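Local atomic coordinates of endo-1,4-beta-xylanase (PDB entry 7AX7), a protein that cleaves acetyl groups from acetylated xylan with the help of a bound cobalt ion, acting as the carbohydrate esterase family 4 domain of a multidomain xylanase. Residues S47-Q50 with R51-R54; Q67-T70 with N71-A74; N129-S132 with V133-V137; Q167-E170 with G171-Q175. All blocks are in the same frame, centred on the assembly; numbering follows the deposited sequence.

Contact 1. Residues S47-Q50 with R51-R54; sequences SIMQ and RQVR
Ser47 to Gln50 and Arg51 to Arg54 are consecutive turns of helix 46-54, the crossover helix of a beta-alpha-beta unit between strands 33-36 and 58-61, and four i to i+4 backbone bonds tie them together. The shortest runs from Gln52 N to Ile48 O at 2.8 Å, the longest from Arg51 N to Ser47 O at 3.1 Å. The side chains of Met49 and Gln52 cross at a slant. The Gln52 chain runs out extended past CG and lays its amide oxygen over the preceding turn, with OE1 3.2 Å from Met49 CA, its closest neighbour across the contact, and 3.7 Å from Met49 CG. OE1 is buried here and has no hydrogen-bonding partner in the model. Met49 also packs on Leu59 of strand 58-61, while Ile48 and Gln52 both touch Thr18 of helix 16-28. Arg51 extends along that same helix, where its NH2 forms salt bridges with Asp23 and Glu26. Arg54 folds back instead: a bend at chi3 (-54°) turns its guanidinium over the helix, with Arg51 CA 3.6 Å above one face, offset toward the rim. A water lies in plane at the edge of that group, accepting from Arg54 NH2 at 3.1 Å and donating to Ser47 O at 2.8 Å.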
ATOM      1  N   SER A  47      -4.907  12.099 -13.120  1.00  9.85           N
ATOM      2  CA  SER A  47      -4.219  13.229 -12.521  1.00 10.78           C
ATOM      3  C   SER A  47      -3.778  12.909 -11.099  1.00  8.37           C
ATOM      4  O   SER A  47      -2.740  13.408 -10.653  1.00  9.34           O
ATOM      5  CB  SER A  47      -5.102  14.478 -12.574  1.00  9.59           C
ATOM      6  OG  SER A  47      -6.290  14.300 -11.833  1.00 24.97           O
ATOM      7  N   ILE A  48      -4.511  12.040 -10.403  1.00  8.19           N
ATOM      8  CA  ILE A  48      -4.116  11.623  -9.059  1.00  6.55           C
ATOM      9  C   ILE A  48      -2.864  10.755  -9.122  1.00  7.79           C
ATOM     10  O   ILE A  48      -1.904  10.958  -8.369  1.00  5.92           O
ATOM     11  CB  ILE A  48      -5.283  10.893  -8.368  1.00 10.19           C
ATOM     12  CG1 ILE A  48      -6.430  11.867  -8.078  1.00 12.24           C
ATOM     13  CG2 ILE A  48      -4.824  10.152  -7.089  1.00  6.22           C
ATOM     14  CD1 ILE A  48      -7.756  11.157  -7.739  1.00 13.40           C
ATOM     15  N   MET A  49      -2.848   9.784 -10.042  1.00  8.12           N
ATOM     16  CA  MET A  49      -1.665   8.942 -10.205  1.00  7.79           C
ATOM     17  C   MET A  49      -0.455   9.762 -10.655  1.00  7.30           C
ATOM     18  O   MET A  49       0.674   9.502 -10.222  1.00  7.78           O
ATOM     19  CB  MET A  49      -1.961   7.815 -11.196  1.00  7.91           C
ATOM     20  CG  MET A  49      -3.136   6.927 -10.766  1.00 12.91           C
ATOM     21  SD  MET A  49      -3.520   5.596 -11.921  1.00  9.26           S
ATOM     22  CE  MET A  49      -1.916   4.798 -12.082  1.00  7.26           C
ATOM     23  N   GLN A  50      -0.663  10.751 -11.531  1.00  5.71           N
ATOM     24  CA  GLN A  50       0.450  11.612 -11.917  1.00  7.37           C
ATOM     25  C   GLN A  50       1.023  12.333 -10.702  1.00  8.22           C
ATOM     26  O   GLN A  50       2.248  12.422 -10.541  1.00  9.68           O
ATOM     27  CB  GLN A  50       0.005  12.625 -12.971  1.00  8.25           C
ATOM     28  CG  GLN A  50      -0.321  12.038 -14.343  1.00  8.31           C
ATOM     29  CD  GLN A  50      -0.817  13.105 -15.304  1.00 13.35           C
ATOM     30  OE1 GLN A  50      -1.745  13.849 -14.994  1.00 13.45           O
ATOM     31  NE2 GLN A  50      -0.185  13.192 -16.471  1.00 11.25           N
ATOM     32  N   ARG A  51       0.148  12.849  -9.834  1.00  5.97           N
ATOM     33  CA  ARG A  51       0.602  13.526  -8.624  1.00  8.89           C
ATOM     34  C   ARG A  51       1.296  12.555  -7.667  1.00  7.86           C
ATOM     35  O   ARG A  51       2.294  12.910  -7.032  1.00  6.59           O
ATOM     36  CB  ARG A  51      -0.582  14.216  -7.941  1.00  8.51           C
ATOM     37  CG  ARG A  51      -0.211  15.026  -6.701  1.00 10.36           C
ATOM     38  CD  ARG A  51      -1.440  15.605  -5.991  1.00 12.13           C
ATOM     39  NE  ARG A  51      -1.070  16.274  -4.741  1.00 14.16           N
ATOM     40  CZ  ARG A  51      -1.927  16.605  -3.779  1.00 15.96           C
ATOM     41  NH1 ARG A  51      -3.221  16.329  -3.904  1.00 10.56           N
ATOM     42  NH2 ARG A  51      -1.484  17.196  -2.677  1.00 17.77           N
ATOM     43  N   GLN A  52       0.792  11.324  -7.553  1.00  8.30           N
ATOM     44  CA  GLN A  52       1.492  10.326  -6.746  1.00 10.52           C
ATOM     45  C   GLN A  52       2.933  10.161  -7.222  1.00  8.61           C
ATOM     46  O   GLN A  52       3.871  10.148  -6.412  1.00  7.93           O
ATOM     47  CB  GLN A  52       0.739   8.986  -6.782  1.00  6.58           C
ATOM     48  CG  GLN A  52      -0.569   8.977  -5.982  1.00  6.63           C
ATOM     49  CD  GLN A  52      -1.433   7.744  -6.260  1.00  6.52           C
ATOM     50  OE1 GLN A  52      -1.611   7.342  -7.408  1.00  4.80           O
ATOM     51  NE2 GLN A  52      -1.970   7.150  -5.204  1.00  6.55           N
ATOM     52  N   VAL A  53       3.133  10.045  -8.538  1.00  6.01           N
ATOM     53  CA  VAL A  53       4.492   9.889  -9.048  1.00  7.47           C
ATOM     54  C   VAL A  53       5.310  11.161  -8.802  1.00  8.27           C
ATOM     55  O   VAL A  53       6.477  11.092  -8.399  1.00  6.84           O
ATOM     56  CB  VAL A  53       4.465   9.484 -10.537  1.00  7.19           C
ATOM     57  CG1 VAL A  53       5.863   9.546 -11.131  1.00  7.78           C
ATOM     58  CG2 VAL A  53       3.871   8.068 -10.701  1.00  9.04           C
ATOM     59  N   ARG A  54       4.709  12.339  -9.005  1.00  5.94           N
ATOM     60  CA  ARG A  54       5.446  13.583  -8.756  1.00 10.91           C
ATOM     61  C   ARG A  54       5.964  13.647  -7.327  1.00 11.86           C
ATOM     62  O   ARG A  54       7.085  14.107  -7.087  1.00 12.60           O
ATOM     63  CB  ARG A  54       4.575  14.810  -9.041  1.00  8.03           C
ATOM     64  CG  ARG A  54       4.384  15.094 -10.537  1.00  6.94           C
ATOM     65  CD  ARG A  54       3.967  16.551 -10.796  1.00  9.07           C
ATOM     66  NE  ARG A  54       2.776  16.979 -10.053  1.00  7.01           N
ATOM     67  CZ  ARG A  54       1.522  16.696 -10.399  1.00  7.45           C
ATOM     68  NH1 ARG A  54       1.263  15.959 -11.470  1.00  5.82           N
ATOM     69  NH2 ARG A  54       0.518  17.146  -9.666  1.00  8.40           N
TER
HETATM   70  O   HOH W   1      -1.924  15.992 -11.224  1.00 14.31           O

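Contact 2. Residues Q67-T70 with N71-A74; sequences QDMT and NMSA
Asp68 to Thr70 turn tightly into Asn71 and Met72, the turn being closed by Asn71 N to Asp68 O at 3.2 Å and by a weak bond from Met72 N to Met69 O at 3.4 Å. Its side-chain counterpart is an Asx turn: Asp68 OD1 accepts from the backbone N of Thr70 at 3.0 Å, nearly along its own C-O axis. The same oxygen receives the Thr70 hydroxyl, OG1 to OD1 2.7 Å, which comes from above the carboxylate plane and from the same face as the backbone N-H. Two donors thus grip one carboxylate oxygen and restrain its rotation. Thr70 can supply both because OG1 sits between its backbone N and carbonyl carbon (chi1 70°). Asn71 lies alongside Thr70, pointing the same way, while its amide plane is turned 44° from the Asp68 carboxylate. A water joins the two neighbours, donating to Thr70 OG1 and accepting from Asn71 ND2, each at 2.6 Å. On the other flank Met72 swings its sulfur against Met69, SD to CG 4.0 Å, an apolar touch; a second water donates to both Met69 O and Met72 O. The turn belongs to the loop that leads from strand 58-61 into helix 74-92, whose N-cap is Ser73. Both methionines lean on Ile77 of that helix, and Met69 and Thr70 also meet Met110 of helix 108-113.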
ATOM      1  N   GLN A  67     -11.038  -9.005  -6.413  1.00 12.41           N
ATOM      2  CA  GLN A  67     -11.825 -10.129  -5.932  1.00 16.20           C
ATOM      3  C   GLN A  67     -10.945 -11.034  -5.077  1.00 13.52           C
ATOM      4  O   GLN A  67      -9.721 -10.893  -5.043  1.00 10.55           O
ATOM      5  CB  GLN A  67     -12.442 -10.911  -7.095  1.00 12.56           C
ATOM      6  CG  GLN A  67     -13.436 -10.091  -7.914  1.00 18.24           C
ATOM      7  CD  GLN A  67     -13.952 -10.847  -9.131  1.00 30.44           C
ATOM      8  OE1 GLN A  67     -15.086 -11.325  -9.138  1.00 31.87           O
ATOM      9  NE2 GLN A  67     -13.114 -10.967 -10.162  1.00 21.09           N
ATOM     10  N   ASP A  68     -11.593 -11.957  -4.362  1.00  9.74           N
ATOM     11  CA  ASP A  68     -10.880 -12.972  -3.596  1.00 10.34           C
ATOM     12  C   ASP A  68     -10.180 -13.909  -4.572  1.00 10.80           C
ATOM     13  O   ASP A  68     -10.826 -14.722  -5.242  1.00 12.29           O
ATOM     14  CB  ASP A  68     -11.846 -13.735  -2.694  1.00 12.67           C
ATOM     15  CG  ASP A  68     -11.141 -14.732  -1.786  1.00 11.73           C
ATOM     16  OD1 ASP A  68     -10.031 -15.178  -2.124  1.00 12.93           O
ATOM     17  OD2 ASP A  68     -11.698 -15.074  -0.731  1.00 13.07           O
ATOM     18  N   MET A  69      -8.863 -13.789  -4.668  1.00 11.86           N
ATOM     19  CA  MET A  69      -8.130 -14.513  -5.700  1.00 10.92           C
ATOM     20  C   MET A  69      -7.837 -15.961  -5.315  1.00 10.23           C
ATOM     21  O   MET A  69      -7.279 -16.702  -6.134  1.00 10.62           O
ATOM     22  CB  MET A  69      -6.840 -13.749  -6.040  1.00  9.53           C
ATOM     23  CG  MET A  69      -7.116 -12.298  -6.497  1.00  8.55           C
ATOM     24  SD  MET A  69      -5.672 -11.255  -6.828  1.00 10.07           S
ATOM     25  CE  MET A  69      -4.933 -12.054  -8.253  1.00 10.84           C
ATOM     26  N   THR A  70      -8.215 -16.393  -4.108  1.00 10.00           N
ATOM     27  CA  THR A  70      -8.173 -17.822  -3.821  1.00  9.77           C
ATOM     28  C   THR A  70      -9.258 -18.583  -4.574  1.00 14.04           C
ATOM     29  O   THR A  70      -9.206 -19.815  -4.637  1.00 11.72           O
ATOM     30  CB  THR A  70      -8.287 -18.096  -2.308  1.00 14.76           C
ATOM     31  OG1 THR A  70      -9.610 -17.799  -1.835  1.00 10.69           O
ATOM     32  CG2 THR A  70      -7.272 -17.271  -1.532  1.00 12.67           C
ATOM     33  N   ASN A  71     -10.214 -17.886  -5.188  1.00 12.45           N
ATOM     34  CA  ASN A  71     -11.254 -18.541  -5.969  1.00 15.00           C
ATOM     35  C   ASN A  71     -11.037 -18.390  -7.473  1.00 12.15           C
ATOM     36  O   ASN A  71     -11.984 -18.551  -8.251  1.00 11.38           O
ATOM     37  CB  ASN A  71     -12.622 -18.007  -5.544  1.00 13.56           C
ATOM     38  CG  ASN A  71     -12.826 -18.093  -4.035  1.00 13.64           C
ATOM     39  OD1 ASN A  71     -13.223 -17.127  -3.382  1.00 14.76           O
ATOM     40  ND2 ASN A  71     -12.528 -19.244  -3.479  1.00  9.68           N
ATOM     41  N   MET A  72      -9.801 -18.119  -7.898  1.00 10.67           N
ATOM     42  CA  MET A  72      -9.486 -17.830  -9.293  1.00 14.97           C
ATOM     43  C   MET A  72      -8.527 -18.863  -9.872  1.00 11.27           C
ATOM     44  O   MET A  72      -7.662 -19.401  -9.173  1.00 11.65           O
ATOM     45  CB  MET A  72      -8.853 -16.435  -9.452  1.00 10.41           C
ATOM     46  CG  MET A  72      -9.821 -15.277  -9.410  1.00 17.53           C
ATOM     47  SD  MET A  72      -9.022 -13.673  -9.728  1.00 19.87           S
ATOM     48  CE  MET A  72      -8.022 -14.065 -11.118  1.00 14.53           C
ATOM     49  N   SER A  73      -8.666 -19.114 -11.171  1.00 12.20           N
ATOM     50  CA  SER A  73      -7.741 -20.002 -11.856  1.00  8.82           C
ATOM     51  C   SER A  73      -6.376 -19.333 -12.007  1.00 11.96           C
ATOM     52  O   SER A  73      -6.240 -18.107 -11.936  1.00  7.86           O
ATOM     53  CB  SER A  73      -8.287 -20.374 -13.229  1.00 12.96           C
ATOM     54  OG  SER A  73      -8.364 -19.220 -14.048  1.00 11.20           O
ATOM     55  N   ALA A  74      -5.353 -20.164 -12.225  1.00 13.80           N
ATOM     56  CA  ALA A  74      -4.000 -19.650 -12.423  1.00 11.47           C
ATOM     57  C   ALA A  74      -3.964 -18.618 -13.542  1.00 14.07           C
ATOM     58  O   ALA A  74      -3.336 -17.563 -13.406  1.00 11.66           O
ATOM     59  CB  ALA A  74      -3.038 -20.798 -12.733  1.00  8.30           C
TER
HETATM   60  O   HOH W   2     -12.928 -17.849  -0.363  1.00 24.35           O
HETATM   61  O   HOH W   3      -6.656 -19.484  -6.670  1.00 13.14           O
HETATM   62  O   HOH W   4     -11.337 -19.622  -1.172  1.00  8.91           O

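Contact 3. Residues N129-S132 with V133-V137; sequences NSTS and VQQRV
Two torsions set up the capping box between Ser132 and Gln135 at the start of helix 133-143: Ser132 chi1 of 71° places OG between backbone N and carbonyl carbon, and Gln135 chi1 of -76° sends its extended chain back toward the loop. The bonds are reciprocal. Gln135 N donates to Ser132 OG at 2.8 Å, and Ser132 N donates to Gln135 OE1 at 2.9 Å; Ser132 N lies in the plane of the Gln135 side-chain amide, on a lone pair of OE1, with a nearly straight N-H...O angle of 168°. Thr131 crosses Gln135 at about a right angle, its methyl CG2 resting 3.7 Å from Gln135 CB. One turn on, Arg136 N bonds to Ser132 O in the first i to i+4 link, while its extended side chain doubles back along the loop. There NE donates to Thr131 O at 2.9 Å from above the carbonyl plane, and NH2 adds a weak bond to the same oxygen at 3.2 Å. The other end of this guanidinium, NH1, is held by Thr161 and Asn158. Chemically, the box satisfies one N-H of the helix's first turn and one of the entering loop, and the arginine's positive charge probably polarises the Thr131 carbonyl that receives its two N-H groups.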
ATOM      1  N   ASN A 129     -16.450   1.810   9.147  1.00 22.86           N
ATOM      2  CA  ASN A 129     -16.719   3.134   9.703  1.00 28.33           C
ATOM      3  C   ASN A 129     -16.821   3.104  11.225  1.00 30.33           C
ATOM      4  O   ASN A 129     -16.537   4.110  11.887  1.00 25.13           O
ATOM      5  CB  ASN A 129     -18.001   3.704   9.094  1.00 30.60           C
ATOM      6  CG  ASN A 129     -17.725   4.833   8.118  1.00 39.65           C
ATOM      7  OD1 ASN A 129     -18.108   5.980   8.357  1.00 48.33           O
ATOM      8  ND2 ASN A 129     -17.040   4.519   7.023  1.00 33.23           N
ATOM      9  N   SER A 130     -17.212   1.965  11.797  1.00 26.07           N
ATOM     10  CA  SER A 130     -17.324   1.853  13.245  1.00 20.86           C
ATOM     11  C   SER A 130     -15.974   1.949  13.952  1.00 23.95           C
ATOM     12  O   SER A 130     -15.944   2.063  15.183  1.00 24.80           O
ATOM     13  CB  SER A 130     -18.020   0.536  13.606  1.00 24.66           C
ATOM     14  OG  SER A 130     -17.270  -0.574  13.138  1.00 25.32           O
ATOM     15  N   THR A 131     -14.865   1.890  13.222  1.00 22.35           N
ATOM     16  CA  THR A 131     -13.553   2.177  13.796  1.00 20.32           C
ATOM     17  C   THR A 131     -13.340   3.685  13.734  1.00 16.65           C
ATOM     18  O   THR A 131     -13.255   4.267  12.647  1.00 16.67           O
ATOM     19  CB  THR A 131     -12.451   1.430  13.052  1.00 26.97           C
ATOM     20  OG1 THR A 131     -12.835   0.059  12.892  1.00 28.10           O
ATOM     21  CG2 THR A 131     -11.141   1.498  13.830  1.00 16.15           C
ATOM     22  N   SER A 132     -13.265   4.317  14.901  1.00 15.78           N
ATOM     23  CA  SER A 132     -13.238   5.766  14.986  1.00 16.96           C
ATOM     24  C   SER A 132     -11.927   6.326  14.439  1.00 14.71           C
ATOM     25  O   SER A 132     -10.929   5.616  14.266  1.00 14.20           O
ATOM     26  CB  SER A 132     -13.399   6.214  16.436  1.00 16.40           C
ATOM     27  OG  SER A 132     -12.211   5.909  17.156  1.00 13.28           O
ATOM     28  N   VAL A 133     -11.931   7.637  14.192  1.00 13.46           N
ATOM     29  CA  VAL A 133     -10.687   8.352  13.899  1.00 16.39           C
ATOM     30  C   VAL A 133      -9.604   7.983  14.913  1.00 15.55           C
ATOM     31  O   VAL A 133      -8.505   7.545  14.553  1.00 13.30           O
ATOM     32  CB  VAL A 133     -10.932   9.871  13.882  1.00 13.32           C
ATOM     33  CG1 VAL A 133      -9.600  10.619  13.787  1.00 13.07           C
ATOM     34  CG2 VAL A 133     -11.865  10.242  12.741  1.00 10.11           C
ATOM     35  N   GLN A 134      -9.900   8.173  16.204  1.00 14.87           N
ATOM     36  CA  GLN A 134      -8.875   7.996  17.237  1.00 14.77           C
ATOM     37  C   GLN A 134      -8.463   6.532  17.401  1.00 15.45           C
ATOM     38  O   GLN A 134      -7.302   6.249  17.722  1.00 12.19           O
ATOM     39  CB  GLN A 134      -9.372   8.557  18.570  1.00 19.60           C
ATOM     40  CG  GLN A 134      -8.269   8.736  19.593  1.00 29.64           C
ATOM     41  CD  GLN A 134      -7.231   9.751  19.148  1.00 21.61           C
ATOM     42  OE1 GLN A 134      -7.564  10.768  18.538  1.00 21.37           O
ATOM     43  NE2 GLN A 134      -5.969   9.465  19.424  1.00 22.27           N
ATOM     44  N   GLN A 135      -9.383   5.586  17.199  1.00 13.18           N
ATOM     45  CA  GLN A 135      -8.962   4.188  17.154  1.00 16.65           C
ATOM     46  C   GLN A 135      -7.949   3.969  16.036  1.00 16.35           C
ATOM     47  O   GLN A 135      -6.949   3.262  16.216  1.00 10.16           O
ATOM     48  CB  GLN A 135     -10.166   3.261  16.967  1.00 15.94           C
ATOM     49  CG  GLN A 135     -11.027   3.057  18.213  1.00 18.28           C
ATOM     50  CD  GLN A 135     -12.205   2.121  17.956  1.00 16.47           C
ATOM     51  OE1 GLN A 135     -13.084   2.413  17.144  1.00 14.61           O
ATOM     52  NE2 GLN A 135     -12.217   0.985  18.645  1.00 17.79           N
ATOM     53  N   ARG A 136      -8.197   4.572  14.870  1.00 12.19           N
ATOM     54  CA  ARG A 136      -7.263   4.448  13.754  1.00 14.23           C
ATOM     55  C   ARG A 136      -5.900   5.020  14.121  1.00 14.67           C
ATOM     56  O   ARG A 136      -4.863   4.390  13.880  1.00 10.43           O
ATOM     57  CB  ARG A 136      -7.843   5.137  12.513  1.00 11.71           C
ATOM     58  CG  ARG A 136      -9.079   4.419  11.987  1.00 14.25           C
ATOM     59  CD  ARG A 136      -9.826   5.184  10.907  1.00 16.30           C
ATOM     60  NE  ARG A 136     -11.141   4.576  10.705  1.00 17.08           N
ATOM     61  CZ  ARG A 136     -11.752   4.439   9.530  1.00 16.33           C
ATOM     62  NH1 ARG A 136     -11.172   4.867   8.412  1.00 12.59           N
ATOM     63  NH2 ARG A 136     -12.949   3.861   9.476  1.00 16.81           N
ATOM     64  N   VAL A 137      -5.887   6.213  14.722  1.00 11.96           N
ATOM     65  CA  VAL A 137      -4.640   6.817  15.183  1.00 10.20           C
ATOM     66  C   VAL A 137      -3.901   5.857  16.107  1.00 11.31           C
ATOM     67  O   VAL A 137      -2.724   5.545  15.896  1.00 11.09           O
ATOM     68  CB  VAL A 137      -4.926   8.162  15.884  1.00 13.66           C
ATOM     69  CG1 VAL A 137      -3.690   8.663  16.628  1.00 12.25           C
ATOM     70  CG2 VAL A 137      -5.443   9.215  14.883  1.00 12.64           C
TER

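Contact 4. Residues Q167-E170 with G171-Q175; sequences QIIE and GLKNQ
Leu172, one turn on from Ile168 in helix 159-174, shows how an aliphatic side chain packs back over its own helix. Its CB lies 3.5 Å from Ile168 O, the oxygen that accepts the Leu172 backbone N-H. CG, anti to the carbonyl carbon (chi1 -71°), stays over that oxygen at 3.3 Å, and CD1 is still 3.7 Å from Ile168 O as it meets Ile168 CG2 at 3.9 Å. The two side chains lie side by side, pointing the same way; Ile168 packs on Ala140 and Leu172 on Leu141 of helix 133-143, with Leu172 also on Tyr177 and Phe179 of strand 177-179. A neighbouring pair repeats the pattern: Ile169 and Lys173 run alongside each other, CG2 to CE 4.0 Å, and both touch Phe179. Beneath this pair the backbone bond is nearly straight, Lys173 N to Ile169 O at 3.0 Å with an N-H...O angle of 177°. Two residues earlier, Gly171 N donates to Gln167 O at 2.8 Å. The contact therefore divides its chemistry: Ile168, Ile169 and Leu172 form the buried flank, backbone amides hold the pitch, and the lysine's methylenes cover the edge of that apolar surface while NZ bonds to Tyr28 O.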
ATOM      1  N   GLN A 167      -2.415  13.030  12.881  1.00  9.59           N
ATOM      2  CA  GLN A 167      -1.909  12.568  14.175  1.00 12.00           C
ATOM      3  C   GLN A 167      -0.942  11.405  14.007  1.00  7.44           C
ATOM      4  O   GLN A 167       0.036  11.288  14.753  1.00  7.81           O
ATOM      5  CB  GLN A 167      -3.056  12.137  15.092  1.00 14.61           C
ATOM      6  CG  GLN A 167      -3.914  13.260  15.673  1.00 25.35           C
ATOM      7  CD  GLN A 167      -5.162  12.728  16.400  1.00 25.07           C
ATOM      8  OE1 GLN A 167      -6.273  12.775  15.864  1.00 19.15           O
ATOM      9  NE2 GLN A 167      -4.976  12.227  17.619  1.00 22.70           N
ATOM     10  N   ILE A 168      -1.233  10.502  13.071  1.00  6.94           N
ATOM     11  CA  ILE A 168      -0.363   9.348  12.864  1.00  9.51           C
ATOM     12  C   ILE A 168       1.032   9.802  12.447  1.00  7.10           C
ATOM     13  O   ILE A 168       2.037   9.365  13.019  1.00  7.97           O
ATOM     14  CB  ILE A 168      -0.974   8.377  11.834  1.00 10.24           C
ATOM     15  CG1 ILE A 168      -2.260   7.743  12.387  1.00  8.87           C
ATOM     16  CG2 ILE A 168       0.064   7.278  11.455  1.00  7.31           C
ATOM     17  CD1 ILE A 168      -3.086   6.982  11.333  1.00  6.80           C
ATOM     18  N   ILE A 169       1.116  10.688  11.451  1.00  7.29           N
ATOM     19  CA  ILE A 169       2.423  11.134  10.964  1.00  7.06           C
ATOM     20  C   ILE A 169       3.156  11.903  12.054  1.00 10.69           C
ATOM     21  O   ILE A 169       4.317  11.614  12.379  1.00  7.31           O
ATOM     22  CB  ILE A 169       2.267  11.985   9.690  1.00  8.44           C
ATOM     23  CG1 ILE A 169       1.776  11.121   8.524  1.00  8.73           C
ATOM     24  CG2 ILE A 169       3.588  12.703   9.341  1.00  6.53           C
ATOM     25  CD1 ILE A 169       1.337  11.922   7.342  1.00  9.87           C
ATOM     26  N   GLU A 170       2.487  12.902  12.630  1.00 10.16           N
ATOM     27  CA  GLU A 170       3.093  13.701  13.686  1.00 10.32           C
ATOM     28  C   GLU A 170       3.583  12.819  14.824  1.00 11.85           C
ATOM     29  O   GLU A 170       4.666  13.054  15.377  1.00 12.15           O
ATOM     30  CB  GLU A 170       2.082  14.723  14.205  1.00 10.08           C
ATOM     31  CG  GLU A 170       2.648  15.701  15.221  1.00 11.99           C
ATOM     32  CD  GLU A 170       1.567  16.360  16.047  1.00 11.54           C
ATOM     33  OE1 GLU A 170       0.826  17.196  15.495  1.00 10.53           O
ATOM     34  OE2 GLU A 170       1.451  16.025  17.245  1.00 13.17           O
ATOM     35  N   GLY A 171       2.797  11.798  15.185  1.00 13.00           N
ATOM     36  CA  GLY A 171       3.152  10.962  16.322  1.00 11.44           C
ATOM     37  C   GLY A 171       4.327  10.047  16.036  1.00 11.75           C
ATOM     38  O   GLY A 171       5.172   9.814  16.906  1.00  8.70           O
ATOM     39  N   LEU A 172       4.403   9.519  14.814  1.00 12.22           N
ATOM     40  CA  LEU A 172       5.510   8.625  14.494  1.00 12.32           C
ATOM     41  C   LEU A 172       6.823   9.397  14.381  1.00 10.61           C
ATOM     42  O   LEU A 172       7.872   8.916  14.828  1.00 12.74           O
ATOM     43  CB  LEU A 172       5.193   7.841  13.215  1.00  8.16           C
ATOM     44  CG  LEU A 172       4.088   6.780  13.401  1.00 10.95           C
ATOM     45  CD1 LEU A 172       3.693   6.139  12.088  1.00 12.55           C
ATOM     46  CD2 LEU A 172       4.517   5.722  14.398  1.00 10.47           C
ATOM     47  N   LYS A 173       6.789  10.593  13.788  1.00 10.98           N
ATOM     48  CA  LYS A 173       7.972  11.450  13.797  1.00 12.21           C
ATOM     49  C   LYS A 173       8.405  11.763  15.224  1.00  9.94           C
ATOM     50  O   LYS A 173       9.600  11.720  15.546  1.00  9.12           O
ATOM     51  CB  LYS A 173       7.698  12.749  13.031  1.00 11.23           C
ATOM     52  CG  LYS A 173       7.525  12.565  11.536  1.00 11.81           C
ATOM     53  CD  LYS A 173       7.593  13.894  10.796  1.00 15.18           C
ATOM     54  CE  LYS A 173       7.413  13.694   9.294  1.00 15.79           C
ATOM     55  NZ  LYS A 173       8.076  14.776   8.512  1.00 15.27           N
ATOM     56  N   ASN A 174       7.439  12.072  16.095  1.00 10.02           N
ATOM     57  CA  ASN A 174       7.741  12.335  17.499  1.00 10.31           C
ATOM     58  C   ASN A 174       8.429  11.145  18.157  1.00 10.45           C
ATOM     59  O   ASN A 174       9.167  11.313  19.134  1.00  7.60           O
ATOM     60  CB  ASN A 174       6.446  12.689  18.230  1.00 11.68           C
ATOM     61  CG  ASN A 174       6.668  13.039  19.685  1.00 12.26           C
ATOM     62  OD1 ASN A 174       6.396  12.233  20.569  1.00 18.19           O
ATOM     63  ND2 ASN A 174       7.158  14.250  19.941  1.00  8.49           N
ATOM     64  N   GLN A 175       8.197   9.940  17.644  1.00 11.40           N
ATOM     65  CA  GLN A 175       8.825   8.734  18.167  1.00 11.08           C
ATOM     66  C   GLN A 175      10.111   8.384  17.441  1.00 12.31           C
ATOM     67  O   GLN A 175      10.699   7.347  17.737  1.00  9.68           O
ATOM     68  CB  GLN A 175       7.847   7.549  18.093  1.00  9.59           C
ATOM     69  CG  GLN A 175       6.692   7.681  19.071  1.00 12.31           C
ATOM     70  CD  GLN A 175       7.179   7.761  20.516  1.00 21.89           C
ATOM     71  OE1 GLN A 175       7.760   6.807  21.040  1.00 20.60           O
ATOM     72  NE2 GLN A 175       6.962   8.907  21.157  1.00 22.22           N
TER

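The four contacts follow one another along the chain, each formed by adjoining residues, yet they lie at separate places round the parallel sheet. Only contacts 3 and 4 meet, with centres 16 Å apart: Gln134 OE1 and Gln167 NE2 approach to 3.1 Å, a probable hydrogen bond, and Val137 CG2 rests 3.8 Å from Gln167 CB. Contacts 2 and 4 lie on opposite sides of the chain's centre, their centres about 37 Å apart. The cobalt ion is held by Asp12, His62 and His66. The side chain of Met69 in contact 2 is about 10 Å from the cobalt ion. The side chain of Arg136 in contact 3 is about 13 Å from the cobalt ion, and the side chain of Gln52 in contact 1 is about 14 Å from the cobalt ion.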